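Local coordinates for LPXTG-motif cell wall anchor domain protein (PDB 5U5O), which probably serves as a cell-surface adhesin of Mobiluncus mulieris, here represented by two Ig-like domains carrying intramolecular covalent cross-links, at residues Pro3-Ala9 with Val122-Leu126; Val33-Asn37 with Lys78-Glu84; Lys65-Thr69 with Val135-Val140; Val72-Lys78 with Lys93-Thr97. All coordinates share one frame; numbering follows the deposited sequence. Where two conformers were deposited one is given.

Interaction 1: residues Pro3-Ala9 with Val122-Leu126; sequences PGVGTYA and VYEQL
Val5 and Leu126 meet flank to flank, their side chains sliding past each other in opposite directions so that Val5 CB lies 4.0 Å from Leu126 CB. The leucine then runs on toward the start of strand 4-10, and Leu126 CD2 reaches Pro3 CB at 4.0 Å. Glu124, two residues earlier, is met by two methyls. The Val5 and Glu124 side chains cross at about a right angle, Val5 CG2 touching Glu124 CG at 3.8 Å, and Thr7 CG2 lies 3.5 Å from Glu124 CB and near CG as well. Thr7 turns that methyl toward the glutamate because its OG1 is held between the backbone N and the carbonyl carbon (chi1 57°), and OG1 is covalently joined to CD of Gln160. At the far end Ala9 CB touches Val122 CG2 at 3.9 Å. The carboxylates of Glu124 and Asp31 lie close together. Axes 7.1 Å apart, running at 152° to one another, and joined through side chains are those of strands from facing sheets: this is the core of an Ig-like beta sandwich, in which Thr7 ties its strand to strand 150-178 through the Thr-Gln ester cross-link of a T-Q domain.

Interaction 2: residues Val33-Asn37 with Lys78-Glu84; sequences VRLYN and KPATEVE
Arg34 and Glu84 join an inner strand of the four-stranded sheet to a short helix through a two-pronged salt bridge. From the backbone of strand 26-36 the arginine starts with CB and CG, each 3.7 Å from Glu84 OE2, and bends at chi2 (-86°) and again at chi3, folding the chain around that oxygen. Arg34 NE then donates to Glu84 OE2 at 2.9 Å, almost straight, and Arg34 NH2 donates to Glu84 OE1 at 2.8 Å. Both oxygens use their syn lone pairs, and the guanidinium and carboxylate planes lie within 15° of each other, the side-on grip of an arginine on a carboxylate. The acceptor is itself fixed by a capping box: Thr81 N donates to Glu84 OE1 from above the carboxylate plane, and Glu84 N returns a bond to Thr81 OG1 at 3.0 Å, closing the first turn of helix 82-88. So many donors probably keep the buried carboxylate ionised. Beyond CZ, Arg34 NH2 also donates to Pro79 O at 3.0 Å, near the guanidinium plane. Arg34 NH1 passes 3.7 Å from Lys78 CB. It also donates to a water that in turn donates to Pro79 O, and forms a salt bridge with Glu96. Glu84 OE2 has a further donor, Tyr36 OH at 2.7 Å, on the anti side and 31° out of the carboxylate plane.

Interaction 3: residues Lys65-Thr69 with Val135-Val140; sequences KAATT and VNDTEV
Ala67 of strand 64-71 packs into the inner side of a loop whose bend is an Asx turn at Asn136. Ala67 CB is 3.5 Å from Asn136 O and touches Val135 CG2 at 3.8 Å, with Val140 CG2 a little farther off. Ala67 N donates to Asp137 O at 3.0 Å, a bent bond in which the donor stands well above the carbonyl plane, and the same oxygen receives a CA-H contact from Ala66. On one flank Thr69 CG2 meets Val135 CG1; on the other, Lys65, extended beyond CG, carries NZ to Glu139 OE2 at 2.8 Å, the two side chains crossing at a slant. That salt bridge reaches the carboxylate on its anti side, 29° out of plane. Outward from these contacts, strand 43-52 pairs with strand 64-71 by backbone bonds at Ala66 and Thr68, while Ala66 faces Met99 and Leu101 of the other sheet across the interior. Within the loop Asn136 N bonds back to Glu139 O, and Asn136 OD1 gathers three donors: Thr138 N at 2.9 Å, Glu139 N at 2.8 Å and Thr138 OG1, whose chi1 of 57° turns the hydroxyl back onto it.

Interaction 4: residues Val72-Lys78 with Lys93-Thr97; sequences VTASMAK and KVYET
Two backbone bonds, Glu96 N to Met76 O and Lys78 N to Val94 O, both 2.9 Å, flank the antiparallel non-hydrogen-bonded pair of Ala77 and Tyr95, whose CA atoms stand 4.3 Å apart. The short, weakly bonded strand 77-78 thus lies against strand 94-104 as an outermost strand of a four-stranded antiparallel sheet of the Ig-like domain. Just before it, residues 74-76 make a 3-10 turn, and this brings the chain round the ring of Tyr95. Val72 CG1 lies over one face of that ring, 3.9 Å from the centroid and 17° off the normal, a CH-pi contact; being anti to its own backbone N (chi1 174°), this branch is the one that reaches the ring. Thr73 O sits at the ring edge near CD2, while Ala77 CB approaches Tyr95 CE2 at 4.2 Å. Tyr95 OH is hydrogen-bonded to Glu40 OE2. Met76 sets CB beside Tyr95 CB, then leads away, and its SD accepts a weak bond from Thr73 N. On the face of Val94, the aliphatic part of Lys78 crosses Glu96 at about a right angle; the glutamate's own salt bridge is with Arg34. One water bridges Lys78 O and Val94 N, and another accepts from Lys78 NZ at 2.6 Å while donating to Glu96 O.

How the interactions relate
All four contacts belong to the T-Q ester bond domain. Interactions 1 and 2 touch, their centres 11 Å apart, because strands 4-10 and 26-36 are sheet neighbours: Gly6 O is 2.8 Å from Arg34 N, a probable hydrogen bond. Strand 26-36 is likewise bonded to strand 94-104, Leu35 N lying 2.7 Å from Tyr95 O, which puts interactions 2 and 4 about 9 Å apart between centres; they also share Lys78. Interaction 1 reaches from this sheet to the facing one and includes the threonine of the ester cross-link. Interaction 3 lies on the facing sheet's side, its centre about 22 Å from that of interaction 2 and about 20 Å from that of interaction 4.

Interaction 1: residues Pro3-Ala9 with Val122-Leu126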
loop_
_atom_site.group_PDB
_atom_site.type_symbol
_atom_site.label_atom_id
_atom_site.label_comp_id
_atom_site.label_asym_id
_atom_site.label_seq_id
_atom_site.Cartn_x
_atom_site.Cartn_y
_atom_site.Cartn_z
ATOM N N PRO A 3 8.195 36.004 1.855
ATOM C CA PRO A 3 8.562 34.711 1.274
ATOM C C PRO A 3 7.546 33.642 1.612
ATOM O O PRO A 3 6.951 33.619 2.678
ATOM C CB PRO A 3 9.927 34.458 1.882
ATOM C CG PRO A 3 9.974 35.216 3.140
ATOM C CD PRO A 3 9.151 36.438 2.890
ATOM N N GLY A 4 7.443 32.674 0.686
ATOM C CA GLY A 4 6.583 31.495 0.858
ATOM C C GLY A 4 7.317 30.236 0.386
ATOM O O GLY A 4 8.373 30.334 -0.227
ATOM N N VAL A 5 6.747 29.075 0.696
ATOM C CA VAL A 5 7.333 27.805 0.262
ATOM C C VAL A 5 6.207 26.872 -0.131
ATOM O O VAL A 5 5.159 26.794 0.487
ATOM C CB VAL A 5 8.306 27.233 1.335
ATOM C CG1 VAL A 5 7.609 26.858 2.626
ATOM C CG2 VAL A 5 9.076 26.027 0.784
ATOM N N GLY A 6 6.480 26.096 -1.178
ATOM C CA GLY A 6 5.596 25.022 -1.631
ATOM C C GLY A 6 6.443 23.836 -2.090
ATOM O O GLY A 6 7.671 23.940 -2.200
ATOM N N THR A 7 5.790 22.702 -2.343
ATOM C CA THR A 7 6.505 21.498 -2.729
ATOM C C THR A 7 5.659 20.697 -3.692
ATOM O O THR A 7 4.430 20.742 -3.677
ATOM C CB THR A 7 6.828 20.641 -1.502
ATOM O OG1 THR A 7 5.610 20.330 -0.818
ATOM C CG2 THR A 7 7.826 21.259 -0.567
ATOM N N TYR A 8 6.357 19.896 -4.498
ATOM C CA TYR A 8 5.720 18.876 -5.334
ATOM C C TYR A 8 6.501 17.580 -5.142
ATOM O O TYR A 8 7.708 17.551 -5.358
ATOM C CB TYR A 8 5.741 19.300 -6.789
ATOM C CG TYR A 8 5.147 18.278 -7.739
ATOM C CD1 TYR A 8 3.791 17.943 -7.662
ATOM C CD2 TYR A 8 5.924 17.650 -8.723
ATOM C CE1 TYR A 8 3.219 17.016 -8.527
ATOM C CE2 TYR A 8 5.351 16.732 -9.602
ATOM C CZ TYR A 8 4.003 16.411 -9.496
ATOM O OH TYR A 8 3.431 15.497 -10.358
ATOM N N ALA A 9 5.806 16.573 -4.650
ATOM C CA ALA A 9 6.441 15.283 -4.326
ATOM C C ALA A 9 6.207 14.239 -5.404
ATOM O O ALA A 9 5.082 14.082 -5.865
ATOM C CB ALA A 9 5.901 14.784 -3.012
ATOM N N VAL A 122 4.627 15.142 2.330
ATOM C CA VAL A 122 5.841 15.914 2.589
ATOM C C VAL A 122 5.451 17.267 3.215
ATOM O O VAL A 122 4.497 17.927 2.757
ATOM C CB VAL A 122 6.577 16.197 1.284
ATOM C CG1 VAL A 122 7.722 17.184 1.474
ATOM C CG2 VAL A 122 7.096 14.883 0.728
ATOM N N TYR A 123 6.134 17.620 4.298
ATOM C CA TYR A 123 6.062 18.942 4.949
ATOM C C TYR A 123 7.378 19.640 4.649
ATOM O O TYR A 123 8.420 18.989 4.495
ATOM C CB TYR A 123 5.916 18.726 6.448
ATOM C CG TYR A 123 4.489 18.486 6.944
ATOM C CD1 TYR A 123 3.478 17.980 6.116
ATOM C CD2 TYR A 123 4.151 18.808 8.262
ATOM C CE1 TYR A 123 2.182 17.793 6.590
ATOM C CE2 TYR A 123 2.862 18.617 8.741
ATOM C CZ TYR A 123 1.886 18.113 7.903
ATOM O OH TYR A 123 0.615 17.934 8.398
ATOM N N GLU A 124 7.342 20.982 4.572
ATOM C CA GLU A 124 8.541 21.773 4.251
ATOM C C GLU A 124 8.539 23.065 5.057
ATOM O O GLU A 124 7.464 23.655 5.320
ATOM C CB GLU A 124 8.595 22.137 2.764
ATOM C CG GLU A 124 9.964 22.592 2.268
ATOM C CD GLU A 124 10.913 21.426 1.997
ATOM O OE1 GLU A 124 10.458 20.260 1.926
ATOM O OE2 GLU A 124 12.124 21.686 1.897
ATOM N N GLN A 125 9.719 23.492 5.478
ATOM C CA GLN A 125 9.868 24.808 6.113
ATOM C C GLN A 125 11.007 25.567 5.469
ATOM O O GLN A 125 12.026 24.976 5.017
ATOM C CB GLN A 125 10.089 24.686 7.620
ATOM C CG GLN A 125 9.059 23.822 8.344
ATOM C CD GLN A 125 9.370 22.322 8.218
ATOM O OE1 GLN A 125 10.516 21.916 8.367
ATOM N NE2 GLN A 125 8.356 21.512 7.914
ATOM N N LEU A 126 10.846 26.900 5.479
ATOM C CA LEU A 126 11.819 27.831 4.931
ATOM C C LEU A 126 12.289 28.761 6.032
ATOM O O LEU A 126 11.448 29.422 6.662
ATOM C CB LEU A 126 11.163 28.653 3.814
ATOM C CG LEU A 126 11.981 29.763 3.156
ATOM C CD1 LEU A 126 13.165 29.187 2.395
ATOM C CD2 LEU A 126 11.101 30.638 2.260
#

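Interaction 2: residues Val33-Asn37 with Lys78-Glu84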
loop_
_atom_site.group_PDB
_atom_site.type_symbol
_atom_site.label_atom_id
_atom_site.label_comp_id
_atom_site.label_asym_id
_atom_site.label_seq_id
_atom_site.Cartn_x
_atom_site.Cartn_y
_atom_site.Cartn_z
ATOM N N VAL A 33 11.130 21.634 -4.328
ATOM C CA VAL A 33 10.814 22.787 -3.466
ATOM C C VAL A 33 10.685 24.066 -4.286
ATOM O O VAL A 33 11.518 24.383 -5.107
ATOM C CB VAL A 33 11.901 22.928 -2.397
ATOM C CG1 VAL A 33 11.544 24.083 -1.460
ATOM C CG2 VAL A 33 12.086 21.607 -1.624
ATOM N N ARG A 34 9.564 24.752 -4.062
ATOM C CA ARG A 34 9.218 25.990 -4.775
ATOM C C ARG A 34 9.261 27.149 -3.765
ATOM O O ARG A 34 8.520 27.137 -2.786
ATOM C CB ARG A 34 7.830 25.840 -5.388
ATOM C CG ARG A 34 7.610 24.577 -6.212
ATOM C CD ARG A 34 8.045 24.763 -7.646
ATOM N NE ARG A 34 7.097 25.596 -8.416
ATOM C CZ ARG A 34 7.204 25.870 -9.714
ATOM N NH1 ARG A 34 8.208 25.350 -10.419
ATOM N NH2 ARG A 34 6.313 26.640 -10.344
ATOM N N LEU A 35 10.189 28.065 -4.006
ATOM C CA LEU A 35 10.370 29.218 -3.127
ATOM C C LEU A 35 9.734 30.441 -3.764
ATOM O O LEU A 35 10.020 30.781 -4.899
ATOM C CB LEU A 35 11.829 29.492 -2.884
ATOM C CG LEU A 35 12.637 28.316 -2.320
ATOM C CD1 LEU A 35 14.105 28.687 -2.157
ATOM C CD2 LEU A 35 12.090 27.789 -1.004
ATOM N N TYR A 36 8.850 31.113 -3.002
ATOM C CA TYR A 36 7.987 32.209 -3.519
ATOM C C TYR A 36 8.430 33.556 -2.975
ATOM O O TYR A 36 8.541 33.689 -1.766
ATOM C CB TYR A 36 6.531 31.967 -3.139
ATOM C CG TYR A 36 6.023 30.603 -3.512
ATOM C CD1 TYR A 36 6.130 30.144 -4.816
ATOM C CD2 TYR A 36 5.434 29.798 -2.576
ATOM C CE1 TYR A 36 5.663 28.897 -5.175
ATOM C CE2 TYR A 36 4.982 28.515 -2.915
ATOM C CZ TYR A 36 5.085 28.106 -4.228
ATOM O OH TYR A 36 4.643 26.831 -4.583
ATOM N N ASN A 37 8.800 34.444 -3.887
ATOM C CA ASN A 37 9.084 35.857 -3.496
ATOM C C ASN A 37 10.215 35.939 -2.481
ATOM O O ASN A 37 10.194 36.781 -1.570
ATOM C CB ASN A 37 7.810 36.596 -3.039
ATOM C CG ASN A 37 6.884 36.837 -4.182
ATOM O OD1 ASN A 37 7.290 36.900 -5.337
ATOM N ND2 ASN A 37 5.621 37.100 -3.858
ATOM N N LYS A 78 11.610 29.587 -12.138
ATOM C CA LYS A 78 10.726 28.792 -12.981
ATOM C C LYS A 78 9.366 29.455 -13.091
ATOM O O LYS A 78 8.959 30.202 -12.200
ATOM C CB LYS A 78 10.550 27.386 -12.408
ATOM C CG LYS A 78 11.835 26.581 -12.284
ATOM C CD LYS A 78 12.434 26.276 -13.644
ATOM C CE LYS A 78 13.789 25.586 -13.539
ATOM N NZ LYS A 78 14.934 26.462 -13.118
ATOM N N PRO A 79 8.640 29.227 -14.186
ATOM C CA PRO A 79 7.301 29.805 -14.302
ATOM C C PRO A 79 6.352 29.322 -13.220
ATOM O O PRO A 79 6.300 28.137 -12.889
ATOM C CB PRO A 79 6.815 29.317 -15.673
ATOM C CG PRO A 79 8.047 28.939 -16.398
ATOM C CD PRO A 79 8.967 28.387 -15.354
ATOM N N ALA A 80 5.583 30.275 -12.682
ATOM C CA ALA A 80 4.610 29.953 -11.667
ATOM C C ALA A 80 3.466 29.145 -12.251
ATOM O O ALA A 80 3.065 29.353 -13.388
ATOM C CB ALA A 80 4.069 31.222 -11.048
ATOM N N THR A 81 2.946 28.233 -11.449
ATOM C CA THR A 81 1.724 27.526 -11.813
ATOM C C THR A 81 0.523 28.422 -11.552
ATOM O O THR A 81 0.613 29.414 -10.831
ATOM C CB THR A 81 1.522 26.258 -10.978
ATOM O OG1 THR A 81 1.256 26.609 -9.615
ATOM C CG2 THR A 81 2.718 25.333 -11.086
ATOM N N GLU A 82 -0.619 28.028 -12.111
ATOM C CA GLU A 82 -1.853 28.788 -11.920
ATOM C C GLU A 82 -2.256 28.771 -10.456
ATOM O O GLU A 82 -2.709 29.802 -9.944
ATOM C CB GLU A 82 -2.981 28.270 -12.817
ATOM C CG GLU A 82 -2.686 28.333 -14.314
ATOM C CD GLU A 82 -2.218 29.700 -14.786
ATOM O OE1 GLU A 82 -2.964 30.683 -14.566
ATOM O OE2 GLU A 82 -1.108 29.789 -15.373
ATOM N N VAL A 83 -2.074 27.648 -9.768
ATOM C CA VAL A 83 -2.345 27.563 -8.329
ATOM C C VAL A 83 -1.475 28.540 -7.522
ATOM O O VAL A 83 -1.961 29.251 -6.651
ATOM C CB VAL A 83 -2.206 26.103 -7.834
ATOM C CG1 VAL A 83 -2.066 26.006 -6.317
ATOM C CG2 VAL A 83 -3.391 25.268 -8.315
ATOM N N GLU A 84 -0.195 28.588 -7.839
ATOM C CA GLU A 84 0.713 29.529 -7.207
ATOM C C GLU A 84 0.292 30.979 -7.446
ATOM O O GLU A 84 0.303 31.804 -6.510
ATOM C CB GLU A 84 2.140 29.298 -7.688
ATOM C CG GLU A 84 2.723 28.004 -7.109
ATOM C CD GLU A 84 3.975 27.492 -7.813
ATOM O OE1 GLU A 84 4.276 27.971 -8.919
ATOM O OE2 GLU A 84 4.662 26.589 -7.232
HETATM O O HOH W 1 7.739 25.605 -13.312
#

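Interaction 3: residues Lys65-Thr69 with Val135-Val140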
loop_
_atom_site.group_PDB
_atom_site.type_symbol
_atom_site.label_atom_id
_atom_site.label_comp_id
_atom_site.label_asym_id
_atom_site.label_seq_id
_atom_site.Cartn_x
_atom_site.Cartn_y
_atom_site.Cartn_z
ATOM N N LYS A 65 13.770 12.698 6.849
ATOM C CA LYS A 65 14.022 14.128 7.030
ATOM C C LYS A 65 15.201 14.547 6.178
ATOM O O LYS A 65 16.135 13.770 5.995
ATOM C CB LYS A 65 14.367 14.433 8.482
ATOM C CG LYS A 65 13.282 14.182 9.504
ATOM C CD LYS A 65 13.830 14.510 10.884
ATOM C CE LYS A 65 12.794 14.311 11.969
ATOM N NZ LYS A 65 13.277 14.857 13.267
ATOM N N ALA A 66 15.190 15.766 5.665
ATOM C CA ALA A 66 16.327 16.345 4.951
ATOM C C ALA A 66 16.386 17.831 5.212
ATOM O O ALA A 66 15.341 18.487 5.331
ATOM C CB ALA A 66 16.199 16.139 3.457
ATOM N N ALA A 67 17.584 18.401 5.245
ATOM C CA ALA A 67 17.734 19.865 5.405
ATOM C C ALA A 67 18.978 20.294 4.676
ATOM O O ALA A 67 19.912 19.498 4.521
ATOM C CB ALA A 67 17.805 20.247 6.876
ATOM N N THR A 68 18.983 21.527 4.193
ATOM C CA THR A 68 20.124 22.087 3.462
ATOM C C THR A 68 19.998 23.604 3.394
ATOM O O THR A 68 18.976 24.158 3.804
ATOM C CB THR A 68 20.234 21.500 2.031
ATOM O OG1 THR A 68 21.456 21.927 1.406
ATOM C CG2 THR A 68 19.045 21.882 1.144
ATOM N N THR A 69 21.033 24.265 2.886
ATOM C CA THR A 69 20.992 25.690 2.614
ATOM C C THR A 69 20.936 25.918 1.115
ATOM O O THR A 69 21.446 25.095 0.335
ATOM C CB THR A 69 22.176 26.442 3.228
ATOM O OG1 THR A 69 23.387 25.783 2.890
ATOM C CG2 THR A 69 22.034 26.520 4.737
ATOM N N VAL A 135 22.614 24.075 10.535
ATOM C CA VAL A 135 21.851 23.111 9.765
ATOM C C VAL A 135 22.717 21.873 9.608
ATOM O O VAL A 135 23.904 21.966 9.269
ATOM C CB VAL A 135 21.403 23.729 8.412
ATOM C CG1 VAL A 135 22.573 23.953 7.469
ATOM C CG2 VAL A 135 20.339 22.893 7.726
ATOM N N ASN A 136 22.134 20.721 9.914
ATOM C CA ASN A 136 22.756 19.453 9.581
ATOM C C ASN A 136 21.939 18.862 8.433
ATOM O O ASN A 136 21.052 19.543 7.921
ATOM C CB ASN A 136 22.907 18.570 10.831
ATOM C CG ASN A 136 21.586 18.133 11.448
ATOM O OD1 ASN A 136 20.589 17.934 10.757
ATOM N ND2 ASN A 136 21.592 17.945 12.766
ATOM N N ASP A 137 22.197 17.628 8.019
ATOM C CA ASP A 137 21.515 17.117 6.818
ATOM C C ASP A 137 20.093 16.584 7.045
ATOM O O ASP A 137 19.429 16.172 6.067
ATOM C CB ASP A 137 22.376 16.098 6.076
ATOM C CG ASP A 137 22.579 14.782 6.832
ATOM O OD1 ASP A 137 21.965 14.531 7.901
ATOM O OD2 ASP A 137 23.389 13.990 6.322
ATOM N N THR A 138 19.634 16.645 8.312
ATOM C CA THR A 138 18.270 16.259 8.673
ATOM C C THR A 138 17.392 17.371 9.252
ATOM O O THR A 138 16.191 17.338 9.037
ATOM C CB THR A 138 18.263 15.064 9.662
ATOM O OG1 THR A 138 19.020 15.400 10.832
ATOM C CG2 THR A 138 18.841 13.791 9.019
ATOM N N GLU A 139 17.968 18.314 10.007
ATOM C CA GLU A 139 17.186 19.304 10.752
ATOM C C GLU A 139 17.865 20.657 10.746
ATOM O O GLU A 139 19.088 20.747 10.611
ATOM C CB GLU A 139 17.021 18.873 12.208
ATOM C CG GLU A 139 16.323 17.543 12.418
ATOM C CD GLU A 139 16.101 17.237 13.885
ATOM O OE1 GLU A 139 17.035 17.450 14.691
ATOM O OE2 GLU A 139 14.994 16.781 14.236
ATOM N N VAL A 140 17.045 21.694 10.885
ATOM C CA VAL A 140 17.502 23.045 11.168
ATOM C C VAL A 140 17.341 23.268 12.672
ATOM O O VAL A 140 16.265 23.021 13.228
ATOM C CB VAL A 140 16.660 24.079 10.387
ATOM C CG1 VAL A 140 17.074 25.511 10.727
ATOM C CG2 VAL A 140 16.761 23.844 8.879
#

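Interaction 4: residues Val72-Lys78 with Lys93-Thr97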
loop_
_atom_site.group_PDB
_atom_site.type_symbol
_atom_site.label_atom_id
_atom_site.label_comp_id
_atom_site.label_asym_id
_atom_site.label_seq_id
_atom_site.Cartn_x
_atom_site.Cartn_y
_atom_site.Cartn_z
ATOM N N VAL A 72 19.757 31.762 -3.202
ATOM C CA VAL A 72 18.829 31.942 -4.295
ATOM C C VAL A 72 19.471 32.730 -5.419
ATOM O O VAL A 72 20.144 33.752 -5.166
ATOM C CB VAL A 72 17.561 32.642 -3.780
ATOM C CG1 VAL A 72 16.617 32.995 -4.924
ATOM C CG2 VAL A 72 16.880 31.721 -2.778
ATOM N N THR A 73 19.279 32.272 -6.653
ATOM C CA THR A 73 19.834 32.932 -7.829
ATOM C C THR A 73 18.853 32.865 -9.006
ATOM O O THR A 73 17.966 32.014 -9.043
ATOM C CB THR A 73 21.205 32.323 -8.189
ATOM O OG1 THR A 73 21.840 33.147 -9.170
ATOM C CG2 THR A 73 21.053 30.899 -8.708
ATOM N N ALA A 74 19.004 33.799 -9.943
ATOM C CA ALA A 74 18.108 33.910 -11.097
ATOM C C ALA A 74 17.963 32.634 -11.910
ATOM O O ALA A 74 16.889 32.341 -12.399
ATOM C CB ALA A 74 18.547 35.058 -12.001
ATOM N N SER A 75 19.033 31.850 -12.025
ATOM C CA SER A 75 18.967 30.607 -12.803
ATOM C C SER A 75 17.992 29.580 -12.216
ATOM O O SER A 75 17.599 28.657 -12.910
ATOM C CB SER A 75 20.347 29.969 -12.930
ATOM O OG SER A 75 20.749 29.511 -11.670
ATOM N N MET A 76 17.615 29.733 -10.942
ATOM C CA MET A 76 16.619 28.865 -10.316
ATOM C C MET A 76 15.173 29.205 -10.648
ATOM O O MET A 76 14.278 28.456 -10.295
ATOM C CB MET A 76 16.783 28.832 -8.808
ATOM C CG MET A 76 18.108 28.281 -8.326
ATOM S SD MET A 76 18.323 28.732 -6.596
ATOM C CE MET A 76 19.880 27.937 -6.262
ATOM N N ALA A 77 14.963 30.340 -11.310
ATOM C CA ALA A 77 13.615 30.820 -11.555
ATOM C C ALA A 77 12.861 29.870 -12.489
ATOM O O ALA A 77 13.406 29.385 -13.477
ATOM C CB ALA A 77 13.656 32.210 -12.158
ATOM N N LYS A 78 11.610 29.587 -12.138
ATOM C CA LYS A 78 10.726 28.792 -12.981
ATOM C C LYS A 78 9.366 29.455 -13.091
ATOM O O LYS A 78 8.959 30.202 -12.200
ATOM C CB LYS A 78 10.550 27.386 -12.408
ATOM C CG LYS A 78 11.835 26.581 -12.284
ATOM C CD LYS A 78 12.434 26.276 -13.644
ATOM C CE LYS A 78 13.789 25.586 -13.539
ATOM N NZ LYS A 78 14.934 26.462 -13.118
ATOM N N LYS A 93 7.272 35.463 -7.918
ATOM C CA LYS A 93 8.553 34.996 -8.421
ATOM C C LYS A 93 8.827 33.663 -7.747
ATOM O O LYS A 93 8.882 33.550 -6.534
ATOM C CB LYS A 93 9.665 36.002 -8.150
ATOM C CG LYS A 93 9.467 37.287 -8.956
ATOM C CD LYS A 93 10.523 38.338 -8.648
ATOM C CE LYS A 93 10.182 39.687 -9.264
ATOM N NZ LYS A 93 10.296 39.686 -10.745
ATOM N N VAL A 94 9.028 32.622 -8.575
ATOM C CA VAL A 94 9.205 31.222 -8.111
ATOM C C VAL A 94 10.606 30.738 -8.441
ATOM O O VAL A 94 11.045 30.906 -9.561
ATOM C CB VAL A 94 8.164 30.281 -8.720
ATOM C CG1 VAL A 94 8.274 28.893 -8.096
ATOM C CG2 VAL A 94 6.758 30.828 -8.555
ATOM N N TYR A 95 11.283 30.269 -7.411
ATOM C CA TYR A 95 12.610 29.685 -7.551
ATOM C C TYR A 95 12.558 28.236 -7.089
ATOM O O TYR A 95 12.072 27.942 -6.002
ATOM C CB TYR A 95 13.620 30.452 -6.731
ATOM C CG TYR A 95 13.712 31.903 -7.132
ATOM C CD1 TYR A 95 12.814 32.849 -6.632
ATOM C CD2 TYR A 95 14.680 32.343 -8.032
ATOM C CE1 TYR A 95 12.896 34.178 -7.008
ATOM C CE2 TYR A 95 14.760 33.690 -8.397
ATOM C CZ TYR A 95 13.858 34.599 -7.881
ATOM O OH TYR A 95 13.943 35.915 -8.258
ATOM N N GLU A 96 13.115 27.323 -7.900
ATOM C CA GLU A 96 12.970 25.885 -7.661
ATOM C C GLU A 96 14.289 25.234 -7.293
ATOM O O GLU A 96 15.321 25.535 -7.876
ATOM C CB GLU A 96 12.376 25.234 -8.884
ATOM C CG GLU A 96 12.004 23.771 -8.685
ATOM C CD GLU A 96 11.342 23.184 -9.904
ATOM O OE1 GLU A 96 10.113 23.308 -10.051
ATOM O OE2 GLU A 96 12.032 22.499 -10.691
ATOM N N THR A 97 14.226 24.372 -6.286
ATOM C CA THR A 97 15.344 23.477 -5.973
ATOM C C THR A 97 14.736 22.147 -5.560
ATOM O O THR A 97 13.538 21.935 -5.730
ATOM C CB THR A 97 16.242 24.097 -4.889
ATOM O OG1 THR A 97 17.406 23.277 -4.726
ATOM C CG2 THR A 97 15.534 24.264 -3.563
HETATM O O HOH W 2 15.651 25.513 -10.777
HETATM O O HOH W 3 8.614 32.842 -11.420
#